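Local coordinates for protein putative protease (Parabacteroides distasonis ATCC 8503, PDB 3KD4) that is of unconfirmed function but is probably an exported protein and possibly a protease, carrying DUF3857 and DUF3858 family regions, at residues A[85-97]-A[262-274]. Sequence-based numbering, arbitrary orientation. Where two conformers were deposited one is given.
Sequences RFAADAPAYNQLK and CPIPMAMTGYTVR
Phe86 lays its ring under Pro265, whose CD stands 3.7 Å from the ring centroid and only 9° off the normal, a CH-pi contact centred on the face. With CG between the backbone N and the carbonyl carbon (chi1 61°), the ring lies with that face against Pro265 CD; CB meets Pro263 O at 3.4 Å, and CZ touches CG of the selenomethionine Met268. Val49 of strand 45-50 packs against both Phe86 and Met268. After the type II turn Ala87-Ala90, Ala90 CB approaches Cys262 SG in the conformer given, where the sulfur also lies obliquely beside the Tyr93 ring, a provisional sulfur-aromatic contact. The 85-97 loop, between strands 79-82 and 97-102 of the DUF3857 beta region, meets the loop between strand 260-261 and helix 276-282, where Pro263 centres an inverse gamma turn; no clear direct hydrogen bond links the two. Ala92 CB rests on Arg274 CD at 3.8 Å. Tyr93 is buried between the loops, with Thr269 CG2 4.0 Å from CE1; its OH is 3.3 Å from Arg274 NE, the ring and guanidinium planes being 76° apart. Glu289 of helix 287-300 holds Arg274 NH2 in a salt bridge and accepts a weak hydrogen bond from Tyr93 OH. An alanine in place of Tyr93 is likely to open a gap beside Thr269 CG2 and Arg274 and cost Glu289 a weak hydrogen bond, leaving it the Arg274 salt bridge. Gln95 NE2 reaches Met268 O through one bridging water, while Leu96 CD2 comes within 3.8 Å of Met268 O and its CD1 lies in the plane of the Phe86 ring at its edge.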
ATOM      1  N   ARG A  85       3.633 -16.620   2.855  1.00 26.94           N
ATOM      2  CA  ARG A  85       3.739 -16.000   4.187  1.00 27.56           C
ATOM      3  C   ARG A  85       2.443 -15.278   4.554  1.00 27.39           C
ATOM      4  O   ARG A  85       2.020 -15.340   5.703  1.00 28.34           O
ATOM      5  CB  ARG A  85       4.955 -15.044   4.285  1.00 27.22           C
ATOM      6  N   PHE A  86       1.783 -14.661   3.583  1.00 26.97           N
ATOM      7  CA  PHE A  86       0.533 -13.955   3.849  1.00 27.13           C
ATOM      8  C   PHE A  86      -0.601 -14.846   4.386  1.00 27.27           C
ATOM      9  O   PHE A  86      -1.568 -14.335   4.972  1.00 26.79           O
ATOM     10  CB  PHE A  86       0.052 -13.114   2.647  1.00 26.67           C
ATOM     11  CG  PHE A  86      -0.245 -13.905   1.391  1.00 26.84           C
ATOM     12  CD1 PHE A  86      -1.282 -14.838   1.339  1.00 25.40           C
ATOM     13  CD2 PHE A  86       0.487 -13.664   0.232  1.00 26.68           C
ATOM     14  CE1 PHE A  86      -1.543 -15.534   0.159  1.00 25.75           C
ATOM     15  CE2 PHE A  86       0.229 -14.352  -0.937  1.00 27.03           C
ATOM     16  CZ  PHE A  86      -0.795 -15.286  -0.971  1.00 27.28           C
ATOM     17  N   ALA A  87      -0.485 -16.159   4.176  1.00 27.03           N
ATOM     18  CA  ALA A  87      -1.521 -17.105   4.582  1.00 27.47           C
ATOM     19  C   ALA A  87      -1.224 -17.803   5.911  1.00 27.94           C
ATOM     20  O   ALA A  87      -2.021 -18.635   6.367  1.00 27.36           O
ATOM     21  CB  ALA A  87      -1.757 -18.152   3.470  1.00 25.95           C
ATOM     22  N   ALA A  88      -0.101 -17.459   6.534  1.00 29.09           N
ATOM     23  CA  ALA A  88       0.346 -18.141   7.762  1.00 29.87           C
ATOM     24  C   ALA A  88      -0.697 -17.979   8.883  1.00 30.82           C
ATOM     25  O   ALA A  88      -1.343 -16.940   8.995  1.00 30.29           O
ATOM     26  CB  ALA A  88       1.707 -17.607   8.222  1.00 29.26           C
ATOM     27  N   ASP A  89      -0.863 -19.039   9.667  1.00 32.35           N
ATOM     28  CA  ASP A  89      -1.824 -19.087  10.796  1.00 34.33           C
ATOM     29  C   ASP A  89      -3.267 -18.836  10.395  1.00 33.83           C
ATOM     30  O   ASP A  89      -4.026 -18.334  11.211  1.00 35.12           O
ATOM     31  CB  ASP A  89      -1.438 -18.077  11.912  1.00 35.02           C
ATOM     32  CG  ASP A  89       0.039 -18.123  12.263  1.00 38.69           C
ATOM     33  OD1 ASP A  89       0.538 -19.208  12.628  1.00 41.77           O
ATOM     34  OD2 ASP A  89       0.708 -17.067  12.146  1.00 45.07           O
ATOM     35  N   ALA A  90      -3.652 -19.177   9.157  1.00 33.24           N
ATOM     36  CA  ALA A  90      -4.991 -18.853   8.607  1.00 31.70           C
ATOM     37  C   ALA A  90      -5.557 -20.101   7.926  1.00 30.69           C
ATOM     38  O   ALA A  90      -5.466 -20.254   6.693  1.00 30.35           O
ATOM     39  CB  ALA A  90      -4.922 -17.702   7.648  1.00 31.67           C
ATOM     40  N   PRO A  91      -6.151 -20.992   8.744  1.00 29.22           N
ATOM     41  CA  PRO A  91      -6.537 -22.338   8.382  1.00 27.88           C
ATOM     42  C   PRO A  91      -7.372 -22.447   7.163  1.00 26.19           C
ATOM     43  O   PRO A  91      -7.190 -23.386   6.389  1.00 25.00           O
ATOM     44  CB  PRO A  91      -7.337 -22.795   9.590  1.00 28.68           C
ATOM     45  CG  PRO A  91      -6.646 -22.130  10.715  1.00 29.09           C
ATOM     46  CD  PRO A  91      -6.319 -20.769  10.195  1.00 28.80           C
ATOM     47  N   ALA A  92      -8.296 -21.511   6.989  1.00 24.76           N
ATOM     48  CA  ALA A  92      -9.166 -21.532   5.825  1.00 24.62           C
ATOM     49  C   ALA A  92      -8.398 -21.401   4.506  1.00 24.52           C
ATOM     50  O   ALA A  92      -8.928 -21.782   3.461  1.00 24.67           O
ATOM     51  CB  ALA A  92     -10.218 -20.406   5.926  1.00 24.82           C
ATOM     52  N   TYR A  93      -7.175 -20.862   4.557  1.00 24.16           N
ATOM     53  CA  TYR A  93      -6.351 -20.634   3.358  1.00 24.34           C
ATOM     54  C   TYR A  93      -5.114 -21.487   3.290  1.00 24.27           C
ATOM     55  O   TYR A  93      -4.167 -21.185   2.552  1.00 23.95           O
ATOM     56  CB  TYR A  93      -5.925 -19.170   3.303  1.00 24.40           C
ATOM     57  CG  TYR A  93      -7.103 -18.311   3.460  1.00 26.55           C
ATOM     58  CD1 TYR A  93      -8.012 -18.158   2.424  1.00 27.79           C
ATOM     59  CD2 TYR A  93      -7.385 -17.724   4.693  1.00 30.64           C
ATOM     60  CE1 TYR A  93      -9.114 -17.412   2.588  1.00 30.90           C
ATOM     61  CE2 TYR A  93      -8.492 -16.969   4.856  1.00 31.40           C
ATOM     62  CZ  TYR A  93      -9.348 -16.816   3.811  1.00 30.36           C
ATOM     63  OH  TYR A  93     -10.449 -16.046   3.989  1.00 33.06           O
ATOM     64  N   ASN A  94      -5.114 -22.569   4.052  1.00 23.97           N
ATOM     65  CA  ASN A  94      -3.925 -23.384   4.159  1.00 23.85           C
ATOM     66  C   ASN A  94      -3.688 -24.241   2.918  1.00 23.12           C
ATOM     67  O   ASN A  94      -2.676 -24.903   2.849  1.00 21.91           O
ATOM     68  CB  ASN A  94      -3.955 -24.246   5.445  1.00 24.33           C
ATOM     69  CG  ASN A  94      -4.972 -25.362   5.392  1.00 26.57           C
ATOM     70  OD1 ASN A  94      -5.666 -25.583   4.389  1.00 25.80           O
ATOM     71  ND2 ASN A  94      -5.060 -26.097   6.494  1.00 30.91           N
ATOM     72  N   GLN A  95      -4.600 -24.227   1.942  1.00 22.29           N
ATOM     73  CA  GLN A  95      -4.333 -24.899   0.664  1.00 22.33           C
ATOM     74  C   GLN A  95      -3.453 -24.046  -0.295  1.00 22.27           C
ATOM     75  O   GLN A  95      -2.885 -24.580  -1.245  1.00 20.56           O
ATOM     76  CB  GLN A  95      -5.635 -25.353  -0.016  1.00 22.81           C
ATOM     77  CG  GLN A  95      -6.321 -24.364  -0.977  1.00 23.34           C
ATOM     78  CD  GLN A  95      -6.838 -23.069  -0.342  1.00 23.98           C
ATOM     79  OE1 GLN A  95      -6.849 -22.909   0.886  1.00 22.31           O
ATOM     80  NE2 GLN A  95      -7.261 -22.118  -1.200  1.00 22.23           N
ATOM     81  N   LEU A  96      -3.322 -22.739  -0.034  1.00 22.53           N
ATOM     82  CA  LEU A  96      -2.608 -21.857  -0.953  1.00 22.15           C
ATOM     83  C   LEU A  96      -1.159 -22.271  -1.087  1.00 22.09           C
ATOM     84  O   LEU A  96      -0.594 -22.795  -0.139  1.00 21.58           O
ATOM     85  CB  LEU A  96      -2.723 -20.415  -0.519  1.00 22.69           C
ATOM     86  CG  LEU A  96      -4.145 -19.830  -0.604  1.00 21.76           C
ATOM     87  CD1 LEU A  96      -4.092 -18.382  -0.090  1.00 17.48           C
ATOM     88  CD2 LEU A  96      -4.729 -19.947  -2.011  1.00 18.96           C
ATOM     89  N   LYS A  97      -0.605 -22.111  -2.292  1.00 21.69           N
ATOM     90  CA  LYS A  97       0.766 -22.514  -2.601  1.00 22.09           C
ATOM     91  C   LYS A  97       1.621 -21.423  -3.170  1.00 21.95           C
ATOM     92  O   LYS A  97       1.153 -20.543  -3.932  1.00 22.50           O
ATOM     93  CB  LYS A  97       0.794 -23.662  -3.575  1.00 22.82           C
ATOM     94  CG  LYS A  97       0.126 -24.905  -3.071  1.00 25.29           C
ATOM     95  CD  LYS A  97       0.975 -25.666  -2.138  1.00 32.42           C
ATOM     96  CE  LYS A  97       0.200 -26.809  -1.442  1.00 35.22           C
ATOM     97  NZ  LYS A  97       1.118 -27.490  -0.465  1.00 39.04           N
ATOM     98  N   CYS A 262      -6.091 -11.016   7.966  1.00 26.28           N
ATOM     99  CA  CYS A 262      -5.322 -11.969   7.201  0.60 26.18           C
ATOM    100  C   CYS A 262      -5.106 -11.382   5.809  1.00 25.41           C
ATOM    101  O   CYS A 262      -6.051 -11.296   5.036  1.00 24.70           O
ATOM    102  CB  CYS A 262      -6.164 -13.239   7.125  0.60 26.34           C
ATOM    103  SG  CYS A 262      -5.342 -14.633   6.491  0.60 28.63           S
ATOM    104  N   PRO A 263      -3.879 -10.965   5.483  1.00 25.16           N
ATOM    105  CA  PRO A 263      -3.694 -10.273   4.199  1.00 24.76           C
ATOM    106  C   PRO A 263      -3.647 -11.172   2.934  1.00 23.96           C
ATOM    107  O   PRO A 263      -2.677 -11.170   2.183  1.00 25.74           O
ATOM    108  CB  PRO A 263      -2.399  -9.497   4.428  1.00 24.64           C
ATOM    109  CG  PRO A 263      -1.591 -10.400   5.346  1.00 24.57           C
ATOM    110  CD  PRO A 263      -2.611 -11.082   6.235  1.00 25.78           C
ATOM    111  N   ILE A 264      -4.731 -11.867   2.658  1.00 23.04           N
ATOM    112  CA  ILE A 264      -4.811 -12.709   1.470  0.50 22.69           C
ATOM    113  C   ILE A 264      -5.358 -11.884   0.316  1.00 22.64           C
ATOM    114  O   ILE A 264      -6.462 -11.334   0.406  1.00 22.08           O
ATOM    115  CB  ILE A 264      -5.682 -13.906   1.716  0.50 22.85           C
ATOM    116  CG1 ILE A 264      -5.125 -14.669   2.927  0.50 23.24           C
ATOM    117  CG2 ILE A 264      -5.730 -14.806   0.479  0.50 21.68           C
ATOM    118  CD1 ILE A 264      -6.099 -15.580   3.499  0.50 23.19           C
ATOM    119  N   PRO A 265      -4.564 -11.769  -0.773  1.00 22.40           N
ATOM    120  CA  PRO A 265      -5.009 -10.993  -1.920  1.00 22.94           C
ATOM    121  C   PRO A 265      -6.336 -11.546  -2.406  1.00 22.42           C
ATOM    122  O   PRO A 265      -6.578 -12.770  -2.320  1.00 21.32           O
ATOM    123  CB  PRO A 265      -3.912 -11.241  -2.978  1.00 22.57           C
ATOM    124  CG  PRO A 265      -2.714 -11.697  -2.187  1.00 22.40           C
ATOM    125  CD  PRO A 265      -3.249 -12.409  -1.014  1.00 22.90           C
HETATM  126  N   MSE A 266      -7.170 -10.660  -2.933  1.00 21.73           N
HETATM  127  CA  MSE A 266      -8.498 -11.071  -3.397  1.00 21.77           C
HETATM  128  C   MSE A 266      -8.437 -12.106  -4.491  1.00 21.05           C
HETATM  129  O   MSE A 266      -9.292 -12.988  -4.566  1.00 21.04           O
HETATM  130  CB  MSE A 266      -9.285  -9.852  -3.874  1.00 21.56           C
HETATM  131  CG  MSE A 266      -9.648  -8.882  -2.752  1.00 23.90           C
HETATM  132 SE   MSE A 266     -11.005  -7.578  -3.313  0.75 23.81          SE
HETATM  133  CE  MSE A 266      -9.886  -6.488  -4.496  1.00 20.37           C
ATOM    134  N   ALA A 267      -7.437 -11.994  -5.361  1.00 21.35           N
ATOM    135  CA  ALA A 267      -7.250 -12.949  -6.451  1.00 21.28           C
ATOM    136  C   ALA A 267      -7.105 -14.369  -5.922  1.00 21.05           C
ATOM    137  O   ALA A 267      -7.531 -15.321  -6.572  1.00 20.98           O
ATOM    138  CB  ALA A 267      -6.012 -12.587  -7.286  1.00 21.36           C
HETATM  139  N   MSE A 268      -6.505 -14.514  -4.752  1.00 21.11           N
HETATM  140  CA  MSE A 268      -6.267 -15.839  -4.162  1.00 21.45           C
HETATM  141  C   MSE A 268      -7.503 -16.349  -3.464  1.00 22.17           C
HETATM  142  O   MSE A 268      -7.503 -17.455  -2.928  1.00 22.79           O
HETATM  143  CB  MSE A 268      -5.068 -15.799  -3.216  1.00 21.60           C
HETATM  144  CG  MSE A 268      -3.734 -15.574  -3.940  1.00 24.42           C
HETATM  145 SE   MSE A 268      -3.415 -17.142  -5.080  0.75 24.22          SE
HETATM  146  CE  MSE A 268      -4.354 -16.586  -6.787  1.00 29.63           C
ATOM    147  N   THR A 269      -8.577 -15.565  -3.463  1.00 22.46           N
ATOM    148  CA  THR A 269      -9.856 -16.082  -2.978  1.00 24.01           C
ATOM    149  C   THR A 269     -10.916 -16.040  -4.099  1.00 24.21           C
ATOM    150  O   THR A 269     -12.098 -16.136  -3.846  1.00 27.22           O
ATOM    151  CB  THR A 269     -10.357 -15.299  -1.713  1.00 24.27           C
ATOM    152  OG1 THR A 269     -10.783 -13.991  -2.087  1.00 26.71           O
ATOM    153  CG2 THR A 269      -9.257 -15.142  -0.675  1.00 21.43           C
ATOM    154  N   GLY A 270     -10.506 -15.880  -5.340  1.00 23.20           N
ATOM    155  CA  GLY A 270     -11.495 -15.722  -6.417  1.00 22.60           C
ATOM    156  C   GLY A 270     -12.409 -14.507  -6.251  1.00 20.88           C
ATOM    157  O   GLY A 270     -13.556 -14.517  -6.730  1.00 20.47           O
ATOM    158  N   TYR A 271     -11.901 -13.465  -5.597  1.00 19.04           N
ATOM    159  CA  TYR A 271     -12.687 -12.271  -5.311  1.00 19.39           C
ATOM    160  C   TYR A 271     -13.986 -12.571  -4.530  1.00 20.55           C
ATOM    161  O   TYR A 271     -15.037 -11.993  -4.805  1.00 21.91           O
ATOM    162  CB  TYR A 271     -12.998 -11.486  -6.614  1.00 19.14           C
ATOM    163  CG  TYR A 271     -11.757 -11.058  -7.316  1.00 19.14           C
ATOM    164  CD1 TYR A 271     -11.123  -9.875  -6.970  1.00 19.29           C
ATOM    165  CD2 TYR A 271     -11.153 -11.878  -8.261  1.00 19.33           C
ATOM    166  CE1 TYR A 271      -9.966  -9.479  -7.583  1.00 19.73           C
ATOM    167  CE2 TYR A 271      -9.980 -11.482  -8.903  1.00 18.31           C
ATOM    168  CZ  TYR A 271      -9.384 -10.302  -8.539  1.00 21.43           C
ATOM    169  OH  TYR A 271      -8.245  -9.898  -9.164  1.00 20.12           O
ATOM    170  N   THR A 272     -13.901 -13.428  -3.516  1.00 20.78           N
ATOM    171  CA  THR A 272     -15.075 -13.487  -2.634  0.50 20.59           C
ATOM    172  C   THR A 272     -14.642 -13.731  -1.201  1.00 20.19           C
ATOM    173  O   THR A 272     -13.469 -13.456  -0.839  1.00 18.56           O
ATOM    174  CB  THR A 272     -16.202 -14.460  -3.153  0.50 20.46           C
ATOM    175  OG1 THR A 272     -17.420 -14.328  -2.349  0.50 21.16           O
ATOM    176  CG2 THR A 272     -15.695 -15.886  -3.168  0.50 19.82           C
ATOM    177  N   VAL A 273     -15.626 -14.051  -0.377  1.00 19.76           N
ATOM    178  CA  VAL A 273     -15.505 -14.056   1.064  1.00 18.98           C
ATOM    179  C   VAL A 273     -16.020 -15.365   1.557  1.00 19.22           C
ATOM    180  O   VAL A 273     -16.807 -16.009   0.869  1.00 18.91           O
ATOM    181  CB  VAL A 273     -16.339 -12.913   1.689  1.00 19.45           C
ATOM    182  CG1 VAL A 273     -15.648 -11.552   1.434  1.00 18.17           C
ATOM    183  CG2 VAL A 273     -17.843 -12.917   1.221  1.00 17.32           C
ATOM    184  N   ARG A 274     -15.563 -15.791   2.736  1.00 19.25           N
ATOM    185  CA  ARG A 274     -16.236 -16.873   3.416  1.00 19.83           C
ATOM    186  C   ARG A 274     -17.602 -16.376   3.828  1.00 19.92           C
ATOM    187  O   ARG A 274     -17.878 -15.175   3.880  1.00 17.75           O
ATOM    188  CB  ARG A 274     -15.487 -17.345   4.651  1.00 20.31           C
ATOM    189  CG  ARG A 274     -14.202 -18.089   4.320  1.00 21.50           C
ATOM    190  CD  ARG A 274     -13.415 -18.336   5.595  1.00 23.29           C
ATOM    191  NE  ARG A 274     -12.837 -17.095   6.091  1.00 22.86           N
ATOM    192  CZ  ARG A 274     -12.521 -16.843   7.353  1.00 22.42           C
ATOM    193  NH1 ARG A 274     -12.665 -17.750   8.318  1.00 22.57           N
ATOM    194  NH2 ARG A 274     -12.032 -15.655   7.654  1.00 22.46           N
TER
HETATM  195  O   HOH W   1      -8.363 -19.177  -1.030  1.00 29.46           O